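Side-chain contacts in argininosuccinate lyase (Chelativorans sp., PDB 6RXA), which is an engineered EDDS lyase, a C-N lyase of the aspartase/fumarase superfamily whose natural parent probably splits argininosuccinate into fumarate and arginine: residues A270-S275 with P289-R294; L72-E77 with K96-S101; E240-N245 with V325-R330; G137-V142 with D459-E464. The protein carries 2 engineered substitutions. All blocks are in the same frame, centred on the assembly; numbering follows the deposited sequence.

Contact 1: residues A270-S275 with P289-R294; sequences AELDAS and PMSLER. Engineered in segment 289-294: Met-290 (natural residue Asp).
The CA atoms of Leu-272 and Pro-289 lie 7.5 Å apart, where the chain leaving strand 270-271 passes the start of helix 290-301. Pro-289 is the N-cap residue of that helix, and its O accepts the first helical bond, from N of Glu-293. One methyl carries the contact: Leu-272 CD1 sits 3.7 Å from Pro-289 CA, with the two side chains crossing at about a right angle. The same methyl approaches Leu-292 CD1 to 4.2 Å, one turn into the helix. Pro-289 ends the superfamily's signature loop, of the GSSxMPxKxNP type. In other structures of this protein, Lys-286 and Asn-288 on the loop bind succinate and fumarate, and Arg-294 on the helix binds fumarate. With CG anti to the carbonyl carbon (chi1 -70°), the leucine reaches across to this loop end. Ser-291 OG comes within 4.2 Å of Leu-272 CD1 but is hydrogen-bonded to Phe-276 O. Just past Leu-272 an Asx turn bends the chain: Asp-273 OD2 accepts from Ser-275 N at 3.0 Å and from Ser-275 OG at 2.7 Å, the donors arriving from opposite faces of the carboxylate. Val-345 of helix 329-348 packs on both Leu-272 and Ser-291.

Contact 2: residues L72-E77 with K96-S101; sequences LAQVDE and KRTIGS
Thr-98 meets Gln-74 and Val-75 with the two branches of its side chain, joining helices 62-79 and 88-99, consecutive helices of the all-helical N-terminal region; the CA atoms of Val-75 and Thr-98 are 7.6 Å apart. The methyl-to-amide contact is the closer. Thr-98 CG2 stands above the plane of the Gln-74 amide, 3.4 Å from OE1 and 3.7 Å from CD, and NE2 of Gln-74 is also within van der Waals distance of it, so the methyl rests on the flat group as a whole and not on its oxygen alone. Ile-99 CG2 adds a looser touch at 4.4 Å from Gln-74 NE2. On the other branch, Val-75 CG2 lies 3.9 Å from Thr-98 OG1. The threonine torsion sorts these roles: at chi1 -61° CG2 is anti to the backbone N and faces the glutamine, while OG1, beside the N, turns back to bond the O of Ala-94 one helical turn earlier. Val-75 is buried further by Tyr-91, Ala-94 and Leu-95 of the same partner helix. Backbone bonding is confined to each helix; the last turn of helix 88-99 is closed by Gly-100 N on Lys-96 O at 2.9 Å. Gly-100 then leaves the helix with phi at 101°, where a side chain would press on the preceding carbonyl O. With the threonine hydroxyl spent within its own helix and the amide offering its flat side to a methyl, the two segments are held by van der Waals packing, not by polar bonds.

Contact 3: residues E240-N245 with V325-R330; sequences EHAFVN and VELEPR
Leu-327 drives one methyl over the ring face of His-241. Its CD2 lies 3.7 Å from the ring centroid and 18° off the ring normal, a CH-pi contact shifted toward the CG side, where the carbon-to-carbon separation of Leu-327 CD2 and His-241 CG falls to 3.5 Å. Both first torsions are extended. His-241 carries CG opposite the backbone N (chi1 -165°), which lays the imidazole beside the helix with a face turned to the incoming leucine. Leu-327 has the same kind of first torsion, and its second (chi2 56°) splits the two methyls: CD2 goes onto the ring, while CD1 takes another direction and merely brushes Ala-242, 4.4 Å from Ala-242 CB. Asn-245, one turn on, completes the site with ND2 at 4.2 Å from Leu-327 CD2. Its OD1 lies in the plane of the imidazole, 3.6 Å from His-241 CD2, and is bonded to the hydroxyl of Tyr-186. Were the imidazole of His-241 cut back to an alanine here, the CD2 methyl of Leu-327 would probably lose the flat surface it rests on, and a gap would open beside Asn-245. Glu-328 follows as N-cap of helix 329-348, so the leucine sits in the connection entering that helix. Helix 236-262 belongs to the long-helix bundle of the superfamily: Ile-193 of helix 168-193 and Leu-124 of helix 112-147 also pack on His-241, Ile-309 and Pro-305 of helix 303-314 back Ala-242 and Leu-327, and Phe-243 stacks on Phe-243 of the fourth subunit.

Contact 4: residues G137-V142 with D459-E464; sequences GYREAV and DDAMAE
Arg-139 stretches across to Glu-464, tying helix 112-147 of the superfamily's long-helix bundle to the C-terminal helix 451-500, which runs in roughly the opposite direction beside it. The arginine chain is extended from CG to NE, with CG opposite the backbone N (chi1 -174°), and so spans the gap between backbones whose nearest CA atoms, those of Arg-139 and Ala-461, are 9.0 Å apart. Its guanidinium meets the carboxylate through a single salt-bridging hydrogen bond, Arg-139 NH2 to Glu-464 OE1 at 2.7 Å. The bond is nearly straight (166° at the hydrogen): the oxygen stays almost in the guanidinium plane and is approached nearly along its C-O axis. The guanidinium and carboxylate planes stand 55° apart, and with only OE1 engaged the bridge is single-pronged, not a flat two-bond pairing. Ala-461 fills in beside it, with CB 3.8 Å from Arg-139 NH2 and its carbonyl O above one guanidinium face, near the rim. The other nitrogens have partners too: NE bonds the hydroxyl of Ser-176, and NH1 forms a salt bridge with Asp-468, one turn beyond Glu-464. If Arg-139 gave way to a methionine, Glu-464 and Asp-468 are likely to lose the positive charge they share, and Ser-176 its NE partner, although the salt bridge from Glu-140 to Arg-469 would still link the two helices. The guanidinium also rests against the aliphatic start of the glutamate, Arg-139 NH1 lying 3.8 Å from Glu-464 CB.

How the contacts relate
From the N terminus, contact 2 closes first, joining helices 62-79 and 88-99 across 18 residues before any other contact opens; its centre is 40 Å from that of the chain. Contact 4 opens next on helix 112-147, then contact 3 on helix 236-262, and contact 1 on the strand that follows. They close in reverse order: contact 1 at the start of helix 290-301, contact 3 at the entry to helix 329-348, and contact 4 on the C-terminal helix 451-500. Contact 1 thus nests inside contact 3, and contact 3 inside contact 4; none cross. The centres of these three lie 23 to 27 Å apart without touching, joining an active-site loop, the bundle and the C-terminal helix.

Contact 1: residues A270-S275 with P289-R294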
# COMPACT_ATOMS: atom_id res chain seq x y z
N ALA A 270 -29.45 14.07 -10.61
CA ALA A 270 -28.62 15.23 -10.84
C ALA A 270 -27.99 15.08 -12.22
O ALA A 270 -27.90 13.97 -12.76
CB ALA A 270 -27.52 15.42 -9.80
N GLU A 271 -27.57 16.20 -12.77
CA GLU A 271 -26.89 16.22 -14.06
C GLU A 271 -25.66 17.12 -13.95
O GLU A 271 -25.76 18.23 -13.42
CB GLU A 271 -27.82 16.74 -15.16
CG GLU A 271 -27.25 16.56 -16.56
CD GLU A 271 -28.24 16.88 -17.68
OE1 GLU A 271 -27.78 17.02 -18.83
OE2 GLU A 271 -29.46 16.98 -17.42
N LEU A 272 -24.53 16.64 -14.45
CA LEU A 272 -23.36 17.49 -14.52
C LEU A 272 -23.59 18.63 -15.50
O LEU A 272 -24.25 18.46 -16.54
CB LEU A 272 -22.18 16.68 -15.03
CG LEU A 272 -21.63 15.63 -14.08
CD1 LEU A 272 -20.59 14.76 -14.79
CD2 LEU A 272 -21.00 16.27 -12.83
N ASP A 273 -23.03 19.79 -15.19
CA ASP A 273 -22.94 20.83 -16.21
C ASP A 273 -22.20 20.28 -17.42
O ASP A 273 -21.23 19.53 -17.29
CB ASP A 273 -22.21 22.05 -15.67
CG ASP A 273 -22.39 23.26 -16.55
OD1 ASP A 273 -23.46 23.91 -16.43
OD2 ASP A 273 -21.51 23.53 -17.39
N ALA A 274 -22.65 20.68 -18.61
CA ALA A 274 -22.01 20.26 -19.85
C ALA A 274 -20.50 20.49 -19.83
O ALA A 274 -19.75 19.70 -20.41
CB ALA A 274 -22.60 21.04 -21.03
N SER A 275 -20.05 21.56 -19.17
CA SER A 275 -18.64 21.90 -19.15
C SER A 275 -17.81 20.96 -18.28
O SER A 275 -16.58 21.08 -18.28
CB SER A 275 -18.46 23.34 -18.66
OG SER A 275 -18.83 23.51 -17.30
N PRO A 289 -19.20 11.17 -17.28
CA PRO A 289 -18.70 11.88 -16.09
C PRO A 289 -17.18 11.84 -15.98
O PRO A 289 -16.60 11.37 -15.00
CB PRO A 289 -19.40 11.14 -14.95
CG PRO A 289 -19.48 9.71 -15.46
CD PRO A 289 -19.77 9.85 -16.93
N MET A 290 -16.52 12.35 -17.02
CA MET A 290 -15.07 12.27 -17.11
C MET A 290 -14.39 13.08 -16.01
O MET A 290 -13.33 12.68 -15.52
CB MET A 290 -14.65 12.74 -18.50
CG MET A 290 -13.19 12.55 -18.79
SD MET A 290 -12.65 10.83 -18.72
CE MET A 290 -11.55 10.80 -20.14
N SER A 291 -14.98 14.21 -15.62
CA SER A 291 -14.43 15.00 -14.53
C SER A 291 -14.42 14.20 -13.24
O SER A 291 -13.44 14.22 -12.49
CB SER A 291 -15.26 16.28 -14.34
OG SER A 291 -16.64 15.99 -14.18
N LEU A 292 -15.51 13.47 -12.98
CA LEU A 292 -15.60 12.67 -11.76
C LEU A 292 -14.61 11.51 -11.79
O LEU A 292 -13.92 11.25 -10.79
CB LEU A 292 -17.03 12.15 -11.61
CG LEU A 292 -18.16 13.18 -11.63
CD1 LEU A 292 -19.53 12.50 -11.47
CD2 LEU A 292 -17.94 14.26 -10.59
N GLU A 293 -14.51 10.81 -12.92
CA GLU A 293 -13.66 9.63 -12.96
C GLU A 293 -12.19 10.00 -12.89
O GLU A 293 -11.41 9.32 -12.21
CB GLU A 293 -13.98 8.77 -14.18
CG GLU A 293 -15.34 8.07 -14.02
CD GLU A 293 -15.51 6.85 -14.87
OE1 GLU A 293 -16.41 6.03 -14.53
OE2 GLU A 293 -14.80 6.72 -15.89
N ARG A 294 -11.77 11.07 -13.57
CA ARG A 294 -10.38 11.48 -13.46
C ARG A 294 -10.06 12.06 -12.09
O ARG A 294 -8.92 11.99 -11.64
CB ARG A 294 -10.02 12.47 -14.57
CG ARG A 294 -9.88 11.79 -15.93
CD ARG A 294 -9.67 12.80 -17.02
NE ARG A 294 -9.32 12.17 -18.29
CZ ARG A 294 -8.08 11.86 -18.66
NH1 ARG A 294 -7.05 12.10 -17.85
NH2 ARG A 294 -7.87 11.31 -19.85

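Contact 2: residues L72-E77 with K96-S101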
# COMPACT_ATOMS: atom_id res chain seq x y z
N LEU A 72 25.50 34.32 -7.40
CA LEU A 72 24.30 33.49 -7.33
C LEU A 72 23.27 33.95 -8.35
O LEU A 72 22.63 33.13 -9.02
CB LEU A 72 23.69 33.51 -5.93
CG LEU A 72 24.53 32.94 -4.80
CD1 LEU A 72 23.79 33.19 -3.48
CD2 LEU A 72 24.82 31.48 -4.99
N ALA A 73 23.09 35.27 -8.50
CA ALA A 73 22.15 35.77 -9.49
C ALA A 73 22.55 35.36 -10.90
O ALA A 73 21.70 34.98 -11.71
CB ALA A 73 22.06 37.29 -9.38
N GLN A 74 23.85 35.39 -11.19
CA GLN A 74 24.31 34.99 -12.52
C GLN A 74 24.09 33.50 -12.76
O GLN A 74 23.62 33.10 -13.83
CB GLN A 74 25.79 35.34 -12.69
CG GLN A 74 26.11 36.83 -12.60
CD GLN A 74 27.61 37.09 -12.66
OE1 GLN A 74 28.24 36.85 -13.69
NE2 GLN A 74 28.18 37.56 -11.56
N VAL A 75 24.40 32.65 -11.78
CA VAL A 75 24.24 31.21 -11.99
C VAL A 75 22.76 30.84 -12.04
O VAL A 75 22.36 29.97 -12.82
CB VAL A 75 25.02 30.40 -10.94
CG1 VAL A 75 24.88 28.92 -11.22
CG2 VAL A 75 26.50 30.77 -10.97
N ASP A 76 21.93 31.50 -11.24
CA ASP A 76 20.49 31.28 -11.33
C ASP A 76 20.00 31.52 -12.75
O ASP A 76 19.18 30.75 -13.27
CB ASP A 76 19.76 32.20 -10.35
CG ASP A 76 19.90 31.77 -8.89
OD1 ASP A 76 20.44 30.69 -8.59
OD2 ASP A 76 19.45 32.56 -8.03
N GLU A 77 20.49 32.58 -13.40
CA GLU A 77 20.07 32.86 -14.77
C GLU A 77 20.53 31.76 -15.72
O GLU A 77 19.77 31.34 -16.61
CB GLU A 77 20.57 34.23 -15.22
CG GLU A 77 20.30 34.51 -16.68
CD GLU A 77 19.65 35.85 -16.92
OE1 GLU A 77 20.28 36.88 -16.59
OE2 GLU A 77 18.51 35.88 -17.42
N LYS A 96 31.86 28.83 -9.01
CA LYS A 96 33.32 28.98 -9.01
C LYS A 96 33.83 29.45 -10.36
O LYS A 96 34.72 30.29 -10.44
CB LYS A 96 33.95 27.64 -8.63
CG LYS A 96 35.48 27.58 -8.66
CD LYS A 96 35.97 26.19 -8.23
CE LYS A 96 35.69 25.12 -9.29
NZ LYS A 96 35.68 23.73 -8.73
N ARG A 97 33.28 28.90 -11.45
CA ARG A 97 33.70 29.36 -12.78
C ARG A 97 33.31 30.81 -13.01
O ARG A 97 33.97 31.52 -13.78
CB ARG A 97 33.14 28.46 -13.88
CG ARG A 97 33.75 27.07 -13.90
CD ARG A 97 33.32 26.29 -15.12
NE ARG A 97 31.89 25.96 -15.12
CZ ARG A 97 31.38 24.87 -14.57
NH1 ARG A 97 32.17 23.99 -13.95
NH2 ARG A 97 30.08 24.65 -14.61
N THR A 98 32.25 31.27 -12.34
CA THR A 98 31.72 32.62 -12.57
C THR A 98 32.45 33.67 -11.74
O THR A 98 32.76 34.75 -12.25
CB THR A 98 30.22 32.63 -12.26
OG1 THR A 98 29.55 31.71 -13.13
CG2 THR A 98 29.62 34.02 -12.45
N ILE A 99 32.73 33.39 -10.47
CA ILE A 99 33.26 34.40 -9.55
C ILE A 99 34.61 34.03 -8.96
O ILE A 99 35.19 34.86 -8.24
CB ILE A 99 32.26 34.73 -8.42
CG1 ILE A 99 32.07 33.51 -7.51
CG2 ILE A 99 30.95 35.20 -9.01
CD1 ILE A 99 31.24 33.80 -6.29
N GLY A 100 35.11 32.83 -9.18
CA GLY A 100 36.36 32.41 -8.60
C GLY A 100 36.18 31.53 -7.38
O GLY A 100 35.07 31.15 -6.99
N SER A 101 37.32 31.24 -6.74
CA SER A 101 37.35 30.22 -5.69
C SER A 101 36.55 30.60 -4.45
O SER A 101 36.16 29.70 -3.69
CB SER A 101 38.80 29.93 -5.31
OG SER A 101 39.42 31.11 -4.82

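Contact 3: residues E240-N245 with V325-R330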
# COMPACT_ATOMS: atom_id res chain seq x y z
N GLU A 240 3.59 12.34 6.31
CA GLU A 240 2.34 12.92 6.78
C GLU A 240 1.66 13.75 5.69
O GLU A 240 0.44 13.70 5.55
CB GLU A 240 2.56 13.74 8.05
CG GLU A 240 1.29 14.26 8.66
CD GLU A 240 1.52 15.11 9.89
OE1 GLU A 240 2.65 15.17 10.40
OE2 GLU A 240 0.56 15.74 10.36
N HIS A 241 2.44 14.49 4.91
CA HIS A 241 1.88 15.24 3.79
C HIS A 241 1.23 14.29 2.78
O HIS A 241 0.09 14.51 2.33
CB HIS A 241 3.00 16.07 3.17
CG HIS A 241 2.53 17.15 2.25
ND1 HIS A 241 3.32 18.23 1.93
CD2 HIS A 241 1.37 17.31 1.57
CE1 HIS A 241 2.66 19.02 1.09
NE2 HIS A 241 1.48 18.48 0.86
N ALA A 242 1.90 13.19 2.46
CA ALA A 242 1.32 12.18 1.58
C ALA A 242 0.04 11.60 2.17
O ALA A 242 -0.94 11.37 1.44
CB ALA A 242 2.34 11.08 1.30
N PHE A 243 0.02 11.36 3.48
CA PHE A 243 -1.18 10.81 4.09
C PHE A 243 -2.36 11.79 4.03
O PHE A 243 -3.49 11.40 3.70
CB PHE A 243 -0.98 10.41 5.54
CG PHE A 243 -2.28 10.12 6.22
CD1 PHE A 243 -3.00 8.98 5.89
CD2 PHE A 243 -2.83 11.02 7.11
CE1 PHE A 243 -4.22 8.73 6.45
CE2 PHE A 243 -4.06 10.76 7.68
CZ PHE A 243 -4.76 9.62 7.34
N VAL A 244 -2.15 13.05 4.44
CA VAL A 244 -3.29 13.96 4.46
C VAL A 244 -3.85 14.10 3.04
O VAL A 244 -5.07 14.11 2.83
CB VAL A 244 -2.97 15.31 5.12
CG1 VAL A 244 -4.25 16.15 5.19
CG2 VAL A 244 -2.39 15.11 6.50
N ASN A 245 -2.96 14.16 2.04
CA ASN A 245 -3.42 14.19 0.66
C ASN A 245 -4.29 12.97 0.36
O ASN A 245 -5.36 13.08 -0.25
CB ASN A 245 -2.23 14.21 -0.30
CG ASN A 245 -1.52 15.54 -0.38
OD1 ASN A 245 -1.86 16.52 0.31
ND2 ASN A 245 -0.50 15.58 -1.24
N VAL A 325 12.04 7.81 -0.33
CA VAL A 325 11.13 8.23 -1.39
C VAL A 325 10.54 9.60 -1.04
O VAL A 325 10.29 9.91 0.13
CB VAL A 325 10.06 7.15 -1.60
CG1 VAL A 325 8.97 7.59 -2.57
CG2 VAL A 325 10.72 5.87 -2.12
N GLU A 326 10.35 10.41 -2.08
CA GLU A 326 9.92 11.79 -1.95
C GLU A 326 8.45 11.94 -2.34
O GLU A 326 7.87 11.08 -3.02
CB GLU A 326 10.79 12.68 -2.86
CG GLU A 326 12.25 12.75 -2.42
CD GLU A 326 13.24 12.73 -3.58
OE1 GLU A 326 13.03 12.00 -4.57
OE2 GLU A 326 14.25 13.46 -3.50
N LEU A 327 7.86 13.05 -1.92
CA LEU A 327 6.57 13.49 -2.42
C LEU A 327 6.82 14.44 -3.59
O LEU A 327 7.43 15.50 -3.40
CB LEU A 327 5.75 14.19 -1.34
CG LEU A 327 4.34 14.62 -1.75
CD1 LEU A 327 3.50 13.46 -2.27
CD2 LEU A 327 3.64 15.31 -0.56
N GLU A 328 6.38 14.07 -4.77
CA GLU A 328 6.81 14.75 -5.98
C GLU A 328 5.78 15.74 -6.49
O GLU A 328 4.57 15.63 -6.22
CB GLU A 328 7.09 13.71 -7.07
CG GLU A 328 8.11 12.68 -6.58
CD GLU A 328 8.93 12.08 -7.68
OE1 GLU A 328 8.96 10.84 -7.79
OE2 GLU A 328 9.56 12.85 -8.43
N PRO A 329 6.23 16.74 -7.23
CA PRO A 329 5.32 17.77 -7.73
C PRO A 329 4.11 17.23 -8.47
O PRO A 329 2.99 17.74 -8.28
CB PRO A 329 6.22 18.63 -8.64
CG PRO A 329 7.58 18.47 -8.05
CD PRO A 329 7.65 17.05 -7.56
N ARG A 330 4.29 16.22 -9.32
CA ARG A 330 3.16 15.74 -10.11
C ARG A 330 2.04 15.20 -9.23
O ARG A 330 0.87 15.30 -9.59
CB ARG A 330 3.60 14.69 -11.13
CG ARG A 330 4.21 13.42 -10.58
CD ARG A 330 4.68 12.52 -11.74
NE ARG A 330 5.68 13.18 -12.59
CZ ARG A 330 5.43 13.78 -13.75
NH1 ARG A 330 4.20 13.81 -14.26
NH2 ARG A 330 6.42 14.35 -14.42

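Contact 4: residues G137-V142 with D459-E464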
# COMPACT_ATOMS: atom_id res chain seq x y z
N GLY A 137 -11.35 26.80 -1.17
CA GLY A 137 -12.22 27.08 -2.30
C GLY A 137 -13.26 25.99 -2.51
O GLY A 137 -14.41 26.27 -2.87
N TYR A 138 -12.86 24.74 -2.31
CA TYR A 138 -13.78 23.61 -2.41
C TYR A 138 -14.83 23.68 -1.32
O TYR A 138 -16.03 23.56 -1.60
CB TYR A 138 -12.93 22.35 -2.29
CG TYR A 138 -13.56 20.98 -2.43
CD1 TYR A 138 -14.64 20.73 -3.24
CD2 TYR A 138 -13.00 19.90 -1.75
CE1 TYR A 138 -15.16 19.45 -3.37
CE2 TYR A 138 -13.51 18.62 -1.87
CZ TYR A 138 -14.59 18.40 -2.68
OH TYR A 138 -15.12 17.13 -2.81
N ARG A 139 -14.41 23.95 -0.08
CA ARG A 139 -15.38 24.09 1.00
C ARG A 139 -16.32 25.27 0.76
O ARG A 139 -17.53 25.18 1.03
CB ARG A 139 -14.66 24.22 2.35
CG ARG A 139 -15.62 24.22 3.52
CD ARG A 139 -14.89 24.35 4.83
NE ARG A 139 -15.82 24.20 5.94
CZ ARG A 139 -15.55 24.52 7.20
NH1 ARG A 139 -14.38 25.05 7.50
NH2 ARG A 139 -16.45 24.30 8.14
N GLU A 140 -15.80 26.39 0.24
CA GLU A 140 -16.65 27.53 -0.09
C GLU A 140 -17.74 27.12 -1.07
O GLU A 140 -18.92 27.45 -0.88
CB GLU A 140 -15.83 28.69 -0.67
CG GLU A 140 -15.02 29.45 0.35
CD GLU A 140 -14.09 30.46 -0.27
OE1 GLU A 140 -13.98 30.49 -1.51
OE2 GLU A 140 -13.44 31.23 0.49
N ALA A 141 -17.36 26.42 -2.14
CA ALA A 141 -18.35 26.00 -3.13
C ALA A 141 -19.40 25.09 -2.52
O ALA A 141 -20.59 25.21 -2.83
CB ALA A 141 -17.65 25.33 -4.31
N VAL A 142 -18.98 24.18 -1.65
CA VAL A 142 -19.89 23.23 -0.99
C VAL A 142 -20.88 23.97 -0.10
O VAL A 142 -22.09 23.72 -0.16
CB VAL A 142 -19.05 22.22 -0.18
CG1 VAL A 142 -19.88 21.44 0.82
CG2 VAL A 142 -18.32 21.27 -1.13
N ASP A 459 -24.32 28.73 9.02
CA ASP A 459 -23.83 29.91 9.72
C ASP A 459 -22.51 29.61 10.43
O ASP A 459 -21.56 30.40 10.36
CB ASP A 459 -24.87 30.38 10.75
CG ASP A 459 -26.11 30.98 10.12
OD1 ASP A 459 -26.12 31.27 8.91
OD2 ASP A 459 -27.10 31.17 10.86
N ASP A 460 -22.43 28.45 11.08
CA ASP A 460 -21.19 28.07 11.75
C ASP A 460 -20.06 27.88 10.75
O ASP A 460 -18.92 28.29 11.00
CB ASP A 460 -21.41 26.79 12.56
CG ASP A 460 -22.17 27.04 13.85
OD1 ASP A 460 -22.37 28.23 14.19
OD2 ASP A 460 -22.57 26.05 14.51
N ALA A 461 -20.35 27.24 9.61
CA ALA A 461 -19.31 26.98 8.62
C ALA A 461 -18.82 28.27 7.98
O ALA A 461 -17.63 28.40 7.66
CB ALA A 461 -19.84 26.01 7.56
N MET A 462 -19.71 29.24 7.78
CA MET A 462 -19.28 30.51 7.22
C MET A 462 -18.33 31.22 8.17
O MET A 462 -17.35 31.84 7.74
CB MET A 462 -20.51 31.38 6.91
CG MET A 462 -21.39 30.83 5.79
SD MET A 462 -20.62 30.92 4.17
CE MET A 462 -20.80 32.66 3.78
N ALA A 463 -18.59 31.13 9.48
CA ALA A 463 -17.65 31.71 10.44
C ALA A 463 -16.32 30.96 10.42
O ALA A 463 -15.25 31.58 10.51
CB ALA A 463 -18.27 31.70 11.83
N GLU A 464 -16.37 29.63 10.32
CA GLU A 464 -15.15 28.84 10.23
C GLU A 464 -14.37 29.18 8.97
O GLU A 464 -13.14 29.27 9.00
CB GLU A 464 -15.48 27.35 10.32
CG GLU A 464 -15.87 26.90 11.72
CD GLU A 464 -16.19 25.42 11.85
OE1 GLU A 464 -16.18 24.67 10.85
OE2 GLU A 464 -16.47 25.00 12.99